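Local coordinates for PBP domain-containing protein (Vibrio parahaemolyticus, PDB 3MUQ), which is of unknown function but is probably a secreted solute-binding protein of the periplasmic binding protein type, at residues Y83-I88 with K193-Y198; E102-V107 with I186-D191; R79-N84 with W222-R227; L21-P26 with Q229-G234. One frame throughout, in Å; residues are numbered along the deposited sequence.

In the fold
Contacts 1 and 3 share the long strand 78-90: contact 1 pairs it with strand 195-203 through backbone hydrogen bonds, and contact 3 sets aliphatic side chains from its beginning against the end of helix 213-224. Contact 3 is buried, whereas the other three are partly buried. Contact 4 packs helices 20-32 and 226-236 beside contact 3, with their centres about 10 Å apart, and is likewise mainly apolar. Contact 2 lies at the opposite side of the chain's centre from contacts 3 and 4 and differs in chemistry, joining a helix start to a carboxylate and an aromatic ring. Contacts 1, 3 and 4 also touch the second subunit.

Contact 1 (Y83-I88 with K193-Y198); sequences YNDFVI and KLFNPY
Leu194, Asn84 and Tyr83 have the largest shares of the surface buried in this pairing between 83-88 and 193-198, whose strand parts run antiparallel at 171°. Leu194 lies beside Phe86, its CB 3.4 Å from Phe86 O and its CD2 near Phe86 CB. From the same residue, Leu194 O accepts Phe86 N at 2.8 Å. Asn84 and Asn196 form an antiparallel hydrogen-bonded pair: Asn84 O takes Asn196 N at 2.8 Å, while Asn84 N donates to Asn196 O at 3.0 Å. Asn84 O is also approached by Phe195 CA in a CA-H...O contact of 3.2 Å. The Asn84 amide, turned 75° to the Tyr198 ring, gives ND2 to a water that is also hydrogen-bonded to Tyr198 OH. On the other sheet face, Tyr83 CD1 meets Pro197 CB at 3.8 Å and also Phe195 CZ. Phe195 has CG anti to the backbone N (chi1 -168°), and the CD1 edge of its ring meets Asp85 OD1. The Asp85 carboxylate forms a salt bridge with Arg172, and Tyr83 OH bonds Lys80 N of the second subunit. Strand 185-188 pairs with the same strand at Ile88, with Phe188 touching Leu194, while helix 126-138 packs on Phe86 and Asn196.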
# COMPACT_ATOMS: atom_id res chain seq x y z
N TYR A 83 -6.01 1.00 -0.99
CA TYR A 83 -7.29 1.56 -0.58
C TYR A 83 -7.80 2.49 -1.67
O TYR A 83 -7.36 3.62 -1.77
CB TYR A 83 -7.15 2.34 0.73
CG TYR A 83 -6.74 1.49 1.92
CD1 TYR A 83 -7.70 0.99 2.80
CD2 TYR A 83 -5.40 1.18 2.16
CE1 TYR A 83 -7.34 0.21 3.88
CE2 TYR A 83 -5.04 0.41 3.24
CZ TYR A 83 -6.01 -0.07 4.10
OH TYR A 83 -5.64 -0.84 5.18
N ASN A 84 -8.73 2.00 -2.49
CA ASN A 84 -9.37 2.83 -3.52
C ASN A 84 -10.41 3.80 -2.93
O ASN A 84 -11.41 3.37 -2.36
CB ASN A 84 -10.04 1.96 -4.58
CG ASN A 84 -9.10 1.58 -5.69
OD1 ASN A 84 -8.01 2.14 -5.80
ND2 ASN A 84 -9.53 0.65 -6.53
N ASP A 85 -10.17 5.09 -3.11
CA ASP A 85 -10.89 6.15 -2.40
C ASP A 85 -11.32 7.21 -3.43
O ASP A 85 -10.51 8.02 -3.88
CB ASP A 85 -9.95 6.74 -1.34
CG ASP A 85 -10.56 7.89 -0.56
OD1 ASP A 85 -11.80 8.03 -0.50
OD2 ASP A 85 -9.76 8.67 0.02
N PHE A 86 -12.59 7.18 -3.82
CA PHE A 86 -13.08 8.05 -4.89
C PHE A 86 -14.05 9.10 -4.37
O PHE A 86 -14.79 8.85 -3.42
CB PHE A 86 -13.74 7.23 -6.01
CG PHE A 86 -12.77 6.37 -6.77
CD1 PHE A 86 -12.03 6.90 -7.82
CD2 PHE A 86 -12.59 5.04 -6.43
CE1 PHE A 86 -11.13 6.12 -8.52
CE2 PHE A 86 -11.68 4.24 -7.13
CZ PHE A 86 -10.95 4.79 -8.18
N VAL A 87 -14.03 10.29 -4.98
CA VAL A 87 -14.96 11.35 -4.61
C VAL A 87 -15.57 11.97 -5.85
O VAL A 87 -14.99 11.89 -6.94
CB VAL A 87 -14.28 12.46 -3.78
CG1 VAL A 87 -13.66 11.87 -2.49
CG2 VAL A 87 -13.22 13.18 -4.61
N ILE A 88 -16.75 12.58 -5.70
CA ILE A 88 -17.40 13.27 -6.80
C ILE A 88 -17.19 14.75 -6.58
O ILE A 88 -17.59 15.30 -5.56
CB ILE A 88 -18.92 13.01 -6.86
CG1 ILE A 88 -19.25 11.51 -6.92
CG2 ILE A 88 -19.55 13.77 -8.06
CD1 ILE A 88 -18.54 10.74 -8.07
N LYS A 193 -19.59 2.34 -1.93
CA LYS A 193 -19.10 1.96 -3.24
C LYS A 193 -17.86 2.77 -3.64
O LYS A 193 -17.09 2.36 -4.51
CB LYS A 193 -20.17 2.14 -4.31
CG LYS A 193 -21.43 1.33 -4.07
CD LYS A 193 -22.12 1.03 -5.39
CE LYS A 193 -23.62 1.09 -5.25
NZ LYS A 193 -24.11 0.29 -4.10
N LEU A 194 -17.67 3.92 -2.99
CA LEU A 194 -16.60 4.85 -3.35
C LEU A 194 -15.29 4.53 -2.63
O LEU A 194 -14.22 5.05 -2.98
CB LEU A 194 -17.02 6.30 -3.09
CG LEU A 194 -18.16 6.86 -3.98
CD1 LEU A 194 -18.52 8.30 -3.59
CD2 LEU A 194 -17.80 6.79 -5.45
N PHE A 195 -15.37 3.68 -1.61
CA PHE A 195 -14.19 3.32 -0.84
C PHE A 195 -14.01 1.80 -0.77
O PHE A 195 -14.82 1.08 -0.18
CB PHE A 195 -14.26 3.93 0.57
CG PHE A 195 -12.97 3.84 1.33
CD1 PHE A 195 -11.96 4.77 1.11
CD2 PHE A 195 -12.76 2.82 2.24
CE1 PHE A 195 -10.75 4.68 1.81
CE2 PHE A 195 -11.55 2.74 2.95
CZ PHE A 195 -10.55 3.67 2.73
N ASN A 196 -12.96 1.31 -1.39
CA ASN A 196 -12.72 -0.12 -1.46
C ASN A 196 -11.31 -0.51 -1.07
O ASN A 196 -10.38 -0.37 -1.86
CB ASN A 196 -13.02 -0.64 -2.87
CG ASN A 196 -14.50 -0.70 -3.14
OD1 ASN A 196 -15.19 -1.60 -2.65
ND2 ASN A 196 -15.01 0.27 -3.90
N PRO A 197 -11.16 -1.03 0.15
CA PRO A 197 -9.91 -1.66 0.58
C PRO A 197 -9.80 -3.05 -0.06
O PRO A 197 -10.75 -3.83 0.03
CB PRO A 197 -10.12 -1.84 2.09
CG PRO A 197 -11.55 -1.39 2.39
CD PRO A 197 -12.26 -1.26 1.09
N TYR A 198 -8.67 -3.34 -0.68
CA TYR A 198 -8.42 -4.64 -1.29
C TYR A 198 -7.52 -5.49 -0.43
O TYR A 198 -6.52 -5.02 0.09
CB TYR A 198 -7.73 -4.48 -2.65
CG TYR A 198 -8.68 -4.12 -3.76
CD1 TYR A 198 -9.30 -2.88 -3.79
CD2 TYR A 198 -8.97 -5.02 -4.78
CE1 TYR A 198 -10.18 -2.54 -4.79
CE2 TYR A 198 -9.85 -4.69 -5.79
CZ TYR A 198 -10.45 -3.44 -5.79
OH TYR A 198 -11.32 -3.09 -6.78
O HOH W 1 -12.27 -0.03 -6.63

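Contact 2 (E102-V107 with I186-D191); sequences ESVLDV and ILFQGD
Ser103 and Asp191 bring the two backbones nearest, with 5.8 Å between their CA atoms, where the start of helix 104-113 meets the turn leaving strand 185-188. Gly190 is the centre of an inverse gamma turn in this exit. Val104 N, in the first turn of the helix, donates to Asp191 OD2 at 2.6 Å and 166°, and OD2 accepts with its anti lone pair. Asp191 CG is anti to its backbone N (chi1 -165°), and OD2 also lies 3.2 Å from Val104 CG1; OD1 accepts from Lys193 N. The Phe188 ring packs against the same helix start, its CZ 3.5 Å from Ser103 C. Val107 CG2 sits over one ring face in a CH-pi contact, 3.8 Å from the centroid, while Gly190 N lies over the opposite face. Val104 CB touches Phe188 CE2 at 3.8 Å, and Glu102 O lies at the ring edge, in its plane. Ser103 OG accepts Asp106 N at 3.0 Å, so the helix start has its own cap besides the Asp191 carboxylate, whose charge would probably be favoured by the helix dipole. The pattern is that of a serine N-cap followed by a first-turn N-H bound to an aspartate remote in sequence, next to a classic beta bulge at Leu187 and Phe188 opposite Ile88.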
# COMPACT_ATOMS: atom_id res chain seq x y z
N GLU A 102 -28.27 10.39 -1.63
CA GLU A 102 -28.00 9.29 -0.71
C GLU A 102 -26.94 8.34 -1.22
O GLU A 102 -26.05 7.94 -0.48
CB GLU A 102 -29.28 8.51 -0.42
CG GLU A 102 -30.29 9.26 0.42
CD GLU A 102 -31.63 8.55 0.46
OE1 GLU A 102 -32.50 8.86 -0.39
OE2 GLU A 102 -31.81 7.66 1.33
N SER A 103 -27.05 7.96 -2.49
CA SER A 103 -26.10 7.03 -3.08
C SER A 103 -25.39 7.67 -4.26
O SER A 103 -25.84 8.69 -4.78
CB SER A 103 -26.81 5.75 -3.53
OG SER A 103 -27.59 5.99 -4.69
N VAL A 104 -24.28 7.08 -4.68
CA VAL A 104 -23.57 7.59 -5.83
C VAL A 104 -24.36 7.26 -7.10
O VAL A 104 -24.26 7.96 -8.11
CB VAL A 104 -22.12 7.04 -5.91
CG1 VAL A 104 -22.12 5.54 -6.08
CG2 VAL A 104 -21.35 7.71 -7.04
N LEU A 105 -25.18 6.21 -7.04
CA LEU A 105 -26.01 5.89 -8.20
C LEU A 105 -27.09 6.97 -8.40
O LEU A 105 -27.37 7.36 -9.54
CB LEU A 105 -26.61 4.49 -8.10
CG LEU A 105 -25.63 3.32 -7.98
CD1 LEU A 105 -26.39 2.02 -8.13
CD2 LEU A 105 -24.51 3.38 -9.01
N ASP A 106 -27.66 7.49 -7.32
CA ASP A 106 -28.54 8.65 -7.41
C ASP A 106 -27.81 9.85 -8.02
O ASP A 106 -28.36 10.59 -8.85
CB ASP A 106 -29.09 9.04 -6.03
CG ASP A 106 -30.09 8.02 -5.50
OD1 ASP A 106 -30.61 7.22 -6.31
OD2 ASP A 106 -30.34 8.02 -4.27
N VAL A 107 -26.56 10.05 -7.60
CA VAL A 107 -25.77 11.14 -8.13
C VAL A 107 -25.59 11.02 -9.65
O VAL A 107 -25.83 11.97 -10.39
CB VAL A 107 -24.39 11.28 -7.41
CG1 VAL A 107 -23.54 12.30 -8.12
CG2 VAL A 107 -24.58 11.67 -5.93
N ILE A 186 -15.35 19.02 -3.46
CA ILE A 186 -15.93 17.70 -3.26
C ILE A 186 -17.42 17.89 -2.95
O ILE A 186 -17.78 18.60 -2.01
CB ILE A 186 -15.27 16.96 -2.10
CG1 ILE A 186 -13.81 16.61 -2.44
CG2 ILE A 186 -16.05 15.69 -1.74
CD1 ILE A 186 -13.06 16.03 -1.26
N LEU A 187 -18.29 17.27 -3.74
CA LEU A 187 -19.71 17.48 -3.54
C LEU A 187 -20.39 16.24 -3.01
O LEU A 187 -21.47 16.33 -2.43
CB LEU A 187 -20.40 17.94 -4.83
CG LEU A 187 -20.05 19.32 -5.38
CD1 LEU A 187 -20.79 19.55 -6.67
CD2 LEU A 187 -20.38 20.41 -4.36
N PHE A 188 -19.78 15.08 -3.22
CA PHE A 188 -20.36 13.85 -2.70
C PHE A 188 -19.30 12.79 -2.44
O PHE A 188 -18.42 12.55 -3.28
CB PHE A 188 -21.41 13.31 -3.66
CG PHE A 188 -22.03 12.02 -3.22
CD1 PHE A 188 -23.17 12.01 -2.43
CD2 PHE A 188 -21.47 10.81 -3.59
CE1 PHE A 188 -23.75 10.82 -2.03
CE2 PHE A 188 -22.03 9.61 -3.18
CZ PHE A 188 -23.18 9.62 -2.40
N GLN A 189 -19.37 12.16 -1.27
CA GLN A 189 -18.41 11.11 -0.92
C GLN A 189 -19.00 10.11 0.08
O GLN A 189 -18.30 9.22 0.57
CB GLN A 189 -17.09 11.70 -0.39
CG GLN A 189 -17.22 12.59 0.85
CD GLN A 189 -15.88 13.10 1.34
OE1 GLN A 189 -14.90 12.35 1.39
NE2 GLN A 189 -15.84 14.38 1.72
N GLY A 190 -20.29 10.23 0.36
CA GLY A 190 -20.94 9.33 1.30
C GLY A 190 -21.54 8.08 0.69
O GLY A 190 -22.77 7.93 0.63
N ASP A 191 -20.68 7.16 0.24
CA ASP A 191 -21.15 5.91 -0.35
C ASP A 191 -20.05 4.85 -0.29
O ASP A 191 -18.92 5.07 -0.72
CB ASP A 191 -21.64 6.15 -1.79
CG ASP A 191 -22.47 4.97 -2.36
OD1 ASP A 191 -22.19 3.80 -2.06
OD2 ASP A 191 -23.41 5.23 -3.14

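Contact 3 (R79-N84 with W222-R227); sequences RKLMYN and WLVNPR
Leu81 CD2 presses on Leu223 CB at 3.6 Å, the closest meeting between strand 79-84 and the end of helix 213-224. The same methyl lies 4.3 Å from Val224 CG1, so one branch of Leu81 spans two successive helix residues. The Leu81 and Leu223 side chains meet at a slant. Val224 turns to Arg79 with both methyls: CG1 touches Arg79 CB at 4.0 Å, and CG2 lies 4.1 Å from Arg79 NH1. These two side chains cross at about a right angle, with the aliphatic base of the arginine contributing to an apolar contact. Its polar end is placed by the preceding part of the helix, since NH1 forms a salt bridge with Asp221 and a hydrogen bond with Ser220. The arginine chain bends at chi2 (147°), where CD departs from a fully extended course. Beyond this shell, Leu223 O accepts Gln229 NE2 across the break between the two terminal helices, and Arg236 of the second subunit donates to Val224 O, which places the helix end close to the dimer contact. This is the helix-on-sheet packing of an alpha/beta domain, with the C-terminal end of helix 213-224 laid on strand 78-90. Strand 195-203 pairs with 79-84, Met59 of strand 57-60 touches both leucines, Leu24 of helix 20-32 packs on Leu223, and Ile232 of helix 226-236 packs on Leu81.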
# COMPACT_ATOMS: atom_id res chain seq x y z
N ARG A 79 -3.39 -9.46 3.57
CA ARG A 79 -2.62 -8.25 3.37
C ARG A 79 -3.42 -7.27 2.57
O ARG A 79 -4.06 -7.63 1.57
CB ARG A 79 -1.32 -8.56 2.64
CG ARG A 79 -0.26 -9.15 3.55
CD ARG A 79 0.58 -10.12 2.79
NE ARG A 79 1.68 -10.65 3.58
CZ ARG A 79 2.75 -11.23 3.06
NH1 ARG A 79 2.83 -11.35 1.74
NH2 ARG A 79 3.72 -11.69 3.84
N LYS A 80 -3.38 -6.02 3.02
CA LYS A 80 -4.06 -4.95 2.30
C LYS A 80 -3.20 -4.54 1.11
O LYS A 80 -2.03 -4.21 1.27
CB LYS A 80 -4.32 -3.78 3.25
CG LYS A 80 -5.26 -4.15 4.40
CD LYS A 80 -6.72 -4.10 3.97
CE LYS A 80 -7.65 -4.56 5.09
NZ LYS A 80 -9.09 -4.35 4.72
N LEU A 81 -3.77 -4.60 -0.09
CA LEU A 81 -3.08 -4.24 -1.32
C LEU A 81 -3.13 -2.75 -1.63
O LEU A 81 -2.18 -2.16 -2.14
CB LEU A 81 -3.71 -4.98 -2.49
CG LEU A 81 -3.11 -6.33 -2.85
CD1 LEU A 81 -3.79 -6.87 -4.09
CD2 LEU A 81 -1.63 -6.15 -3.09
N MSE A 82 -4.29 -2.15 -1.36
CA MSE A 82 -4.52 -0.77 -1.75
C MSE A 82 -5.86 -0.31 -1.18
O MSE A 82 -6.73 -1.14 -0.90
CB MSE A 82 -4.52 -0.67 -3.29
CG MSE A 82 -5.78 -1.24 -3.93
SE MSE A 82 -5.80 -1.21 -5.90
CE MSE A 82 -5.36 -3.06 -6.17
N TYR A 83 -6.01 1.00 -0.99
CA TYR A 83 -7.29 1.56 -0.58
C TYR A 83 -7.80 2.49 -1.67
O TYR A 83 -7.36 3.62 -1.77
CB TYR A 83 -7.15 2.34 0.73
CG TYR A 83 -6.74 1.49 1.92
CD1 TYR A 83 -7.70 0.99 2.80
CD2 TYR A 83 -5.40 1.18 2.16
CE1 TYR A 83 -7.34 0.21 3.88
CE2 TYR A 83 -5.04 0.41 3.24
CZ TYR A 83 -6.01 -0.07 4.10
OH TYR A 83 -5.64 -0.84 5.18
N ASN A 84 -8.73 2.00 -2.49
CA ASN A 84 -9.37 2.83 -3.52
C ASN A 84 -10.41 3.80 -2.93
O ASN A 84 -11.41 3.37 -2.36
CB ASN A 84 -10.04 1.96 -4.58
CG ASN A 84 -9.10 1.58 -5.69
OD1 ASN A 84 -8.01 2.14 -5.80
ND2 ASN A 84 -9.53 0.65 -6.53
N TRP A 222 5.36 -10.46 -3.53
CA TRP A 222 5.68 -9.56 -4.64
C TRP A 222 4.70 -8.38 -4.70
O TRP A 222 5.10 -7.23 -4.88
CB TRP A 222 5.67 -10.35 -5.94
CG TRP A 222 6.03 -9.58 -7.19
CD1 TRP A 222 7.28 -9.43 -7.73
CD2 TRP A 222 5.13 -8.90 -8.08
NE1 TRP A 222 7.21 -8.68 -8.89
CE2 TRP A 222 5.90 -8.34 -9.13
CE3 TRP A 222 3.74 -8.70 -8.08
CZ2 TRP A 222 5.34 -7.59 -10.18
CZ3 TRP A 222 3.17 -7.97 -9.13
CH2 TRP A 222 3.97 -7.42 -10.16
N LEU A 223 3.42 -8.66 -4.52
CA LEU A 223 2.39 -7.62 -4.60
C LEU A 223 2.55 -6.51 -3.58
O LEU A 223 2.24 -5.34 -3.87
CB LEU A 223 0.98 -8.22 -4.46
CG LEU A 223 0.48 -9.09 -5.61
CD1 LEU A 223 -0.77 -9.89 -5.17
CD2 LEU A 223 0.18 -8.21 -6.81
N VAL A 224 3.04 -6.86 -2.38
CA VAL A 224 3.19 -5.84 -1.32
C VAL A 224 4.60 -5.25 -1.23
O VAL A 224 4.84 -4.32 -0.47
CB VAL A 224 2.74 -6.34 0.07
CG1 VAL A 224 1.25 -6.79 0.06
CG2 VAL A 224 3.66 -7.46 0.56
N ASN A 225 5.54 -5.80 -1.99
CA ASN A 225 6.87 -5.21 -2.01
C ASN A 225 6.92 -4.11 -3.08
O ASN A 225 6.05 -4.06 -3.97
CB ASN A 225 7.96 -6.28 -2.19
CG ASN A 225 8.35 -6.98 -0.85
OD1 ASN A 225 9.50 -6.91 -0.40
ND2 ASN A 225 7.38 -7.66 -0.22
N PRO A 226 7.90 -3.20 -2.98
CA PRO A 226 7.88 -2.02 -3.84
C PRO A 226 7.74 -2.32 -5.34
O PRO A 226 7.11 -1.52 -6.03
CB PRO A 226 9.20 -1.32 -3.51
CG PRO A 226 9.42 -1.67 -2.08
CD PRO A 226 8.96 -3.11 -1.96
N ARG A 227 8.31 -3.41 -5.83
CA ARG A 227 8.14 -3.73 -7.26
C ARG A 227 6.67 -3.86 -7.66
O ARG A 227 6.25 -3.28 -8.65
CB ARG A 227 8.88 -5.02 -7.64
CG ARG A 227 10.38 -4.87 -7.73
CD ARG A 227 11.08 -6.23 -7.89
NE ARG A 227 11.16 -6.65 -9.28
CZ ARG A 227 12.13 -6.27 -10.11
NH1 ARG A 227 13.10 -5.47 -9.67
NH2 ARG A 227 12.14 -6.70 -11.37

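Contact 4 (L21-P26 with Q229-G234)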
# COMPACT_ATOMS: atom_id res chain seq x y z
N LEU A 21 -5.06 -6.75 -13.28
CA LEU A 21 -4.20 -7.92 -13.39
C LEU A 21 -3.39 -7.93 -14.68
O LEU A 21 -2.25 -8.42 -14.70
CB LEU A 21 -5.03 -9.19 -13.19
CG LEU A 21 -5.53 -9.26 -11.73
CD1 LEU A 21 -6.66 -10.25 -11.53
CD2 LEU A 21 -4.37 -9.56 -10.79
N ASP A 22 -3.96 -7.37 -15.74
CA ASP A 22 -3.24 -7.24 -17.01
C ASP A 22 -2.01 -6.37 -16.82
O ASP A 22 -1.04 -6.49 -17.57
CB ASP A 22 -4.15 -6.62 -18.07
CG ASP A 22 -5.30 -7.52 -18.44
OD1 ASP A 22 -5.22 -8.73 -18.14
OD2 ASP A 22 -6.29 -7.01 -19.01
N TYR A 23 -2.06 -5.51 -15.82
CA TYR A 23 -0.96 -4.61 -15.50
C TYR A 23 0.12 -5.30 -14.66
O TYR A 23 1.31 -5.00 -14.79
CB TYR A 23 -1.51 -3.41 -14.73
CG TYR A 23 -0.71 -2.14 -14.84
CD1 TYR A 23 -1.30 -0.96 -15.30
CD2 TYR A 23 0.64 -2.10 -14.49
CE1 TYR A 23 -0.57 0.22 -15.41
CE2 TYR A 23 1.38 -0.93 -14.59
CZ TYR A 23 0.77 0.22 -15.05
OH TYR A 23 1.51 1.38 -15.15
N LEU A 24 -0.29 -6.23 -13.80
CA LEU A 24 0.62 -6.87 -12.84
C LEU A 24 1.27 -8.16 -13.34
O LEU A 24 2.48 -8.37 -13.17
CB LEU A 24 -0.16 -7.22 -11.57
CG LEU A 24 -0.85 -6.04 -10.92
CD1 LEU A 24 -1.44 -6.46 -9.60
CD2 LEU A 24 0.16 -4.91 -10.71
N LEU A 25 0.45 -9.04 -13.91
CA LEU A 25 0.85 -10.42 -14.14
C LEU A 25 2.04 -10.60 -15.04
O LEU A 25 2.90 -11.44 -14.75
CB LEU A 25 -0.32 -11.25 -14.65
CG LEU A 25 -1.36 -11.42 -13.54
CD1 LEU A 25 -2.43 -12.39 -13.95
CD2 LEU A 25 -0.68 -11.87 -12.28
N PRO A 26 2.10 -9.85 -16.16
CA PRO A 26 3.24 -9.95 -17.07
C PRO A 26 4.56 -9.71 -16.36
O PRO A 26 5.50 -10.50 -16.53
CB PRO A 26 2.97 -8.84 -18.09
CG PRO A 26 1.47 -8.72 -18.11
CD PRO A 26 1.03 -8.98 -16.69
N GLN A 229 4.05 -2.86 -5.89
CA GLN A 229 3.37 -1.61 -5.53
C GLN A 229 3.54 -0.56 -6.61
O GLN A 229 2.61 0.18 -6.90
CB GLN A 229 3.90 -1.08 -4.19
CG GLN A 229 3.42 -1.90 -2.98
CD GLN A 229 1.92 -1.81 -2.78
OE1 GLN A 229 1.37 -0.72 -2.57
NE2 GLN A 229 1.24 -2.95 -2.86
N GLU A 230 4.73 -0.49 -7.20
CA GLU A 230 4.96 0.46 -8.30
C GLU A 230 3.93 0.24 -9.40
O GLU A 230 3.32 1.20 -9.92
CB GLU A 230 6.38 0.29 -8.85
CG GLU A 230 6.82 1.35 -9.85
CD GLU A 230 8.25 1.13 -10.33
OE1 GLU A 230 8.83 0.07 -10.01
OE2 GLU A 230 8.79 2.02 -11.03
N LEU A 231 3.70 -1.02 -9.75
CA LEU A 231 2.75 -1.35 -10.82
C LEU A 231 1.30 -1.11 -10.42
O LEU A 231 0.51 -0.60 -11.23
CB LEU A 231 2.94 -2.79 -11.27
CG LEU A 231 4.34 -2.98 -11.85
CD1 LEU A 231 4.69 -4.46 -12.02
CD2 LEU A 231 4.45 -2.21 -13.15
N ILE A 232 0.95 -1.47 -9.19
CA ILE A 232 -0.38 -1.20 -8.66
C ILE A 232 -0.68 0.30 -8.66
O ILE A 232 -1.77 0.74 -9.08
CB ILE A 232 -0.51 -1.77 -7.23
CG1 ILE A 232 -0.51 -3.31 -7.28
CG2 ILE A 232 -1.76 -1.24 -6.53
CD1 ILE A 232 -0.47 -3.95 -5.92
N ASN A 233 0.28 1.09 -8.19
CA ASN A 233 0.11 2.54 -8.18
C ASN A 233 -0.00 3.07 -9.59
O ASN A 233 -0.87 3.91 -9.88
CB ASN A 233 1.26 3.23 -7.45
CG ASN A 233 1.22 3.01 -5.97
OD1 ASN A 233 0.13 2.86 -5.38
ND2 ASN A 233 2.39 2.98 -5.33
N GLY A 234 0.88 2.59 -10.47
CA GLY A 234 0.82 2.99 -11.87
C GLY A 234 -0.58 2.81 -12.42
O GLY A 234 -1.10 3.67 -13.13
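Leu24 and Leu231 form the tight side of this helix pair, with Leu24 CD2 at 3.5 Å from Leu231 CB as the side chains slide past each other in opposite directions. With CG anti to the carbonyl carbon (chi1 -56°), Leu24 brings the same methyl to Ile232 as well, 3.8 Å from its CG1, and CD1 of Leu24 also lies near that carbon. Deeper still, Ile232 packs on Met82 of strand 78-90. Helices 20-32 and 226-236 pack antiparallel here, with segment axes 9.3 Å apart and crossing at 159°, so that the C-terminal helix lies against one of the first helices of the chain in an alpha/beta fold. Toward solvent the contact changes to the exposed Tyr23. Its ring receives Leu231 O over one face, offset toward the rim, with Tyr23 CE2 to Leu231 O at 3.5 Å, while Leu231 CD2 comes to the ring edge in plane, 3.6 Å from Tyr23 CE2. Tyr23 OH lies 3.7 Å from Gly234 CA, on the exposed side of the pair.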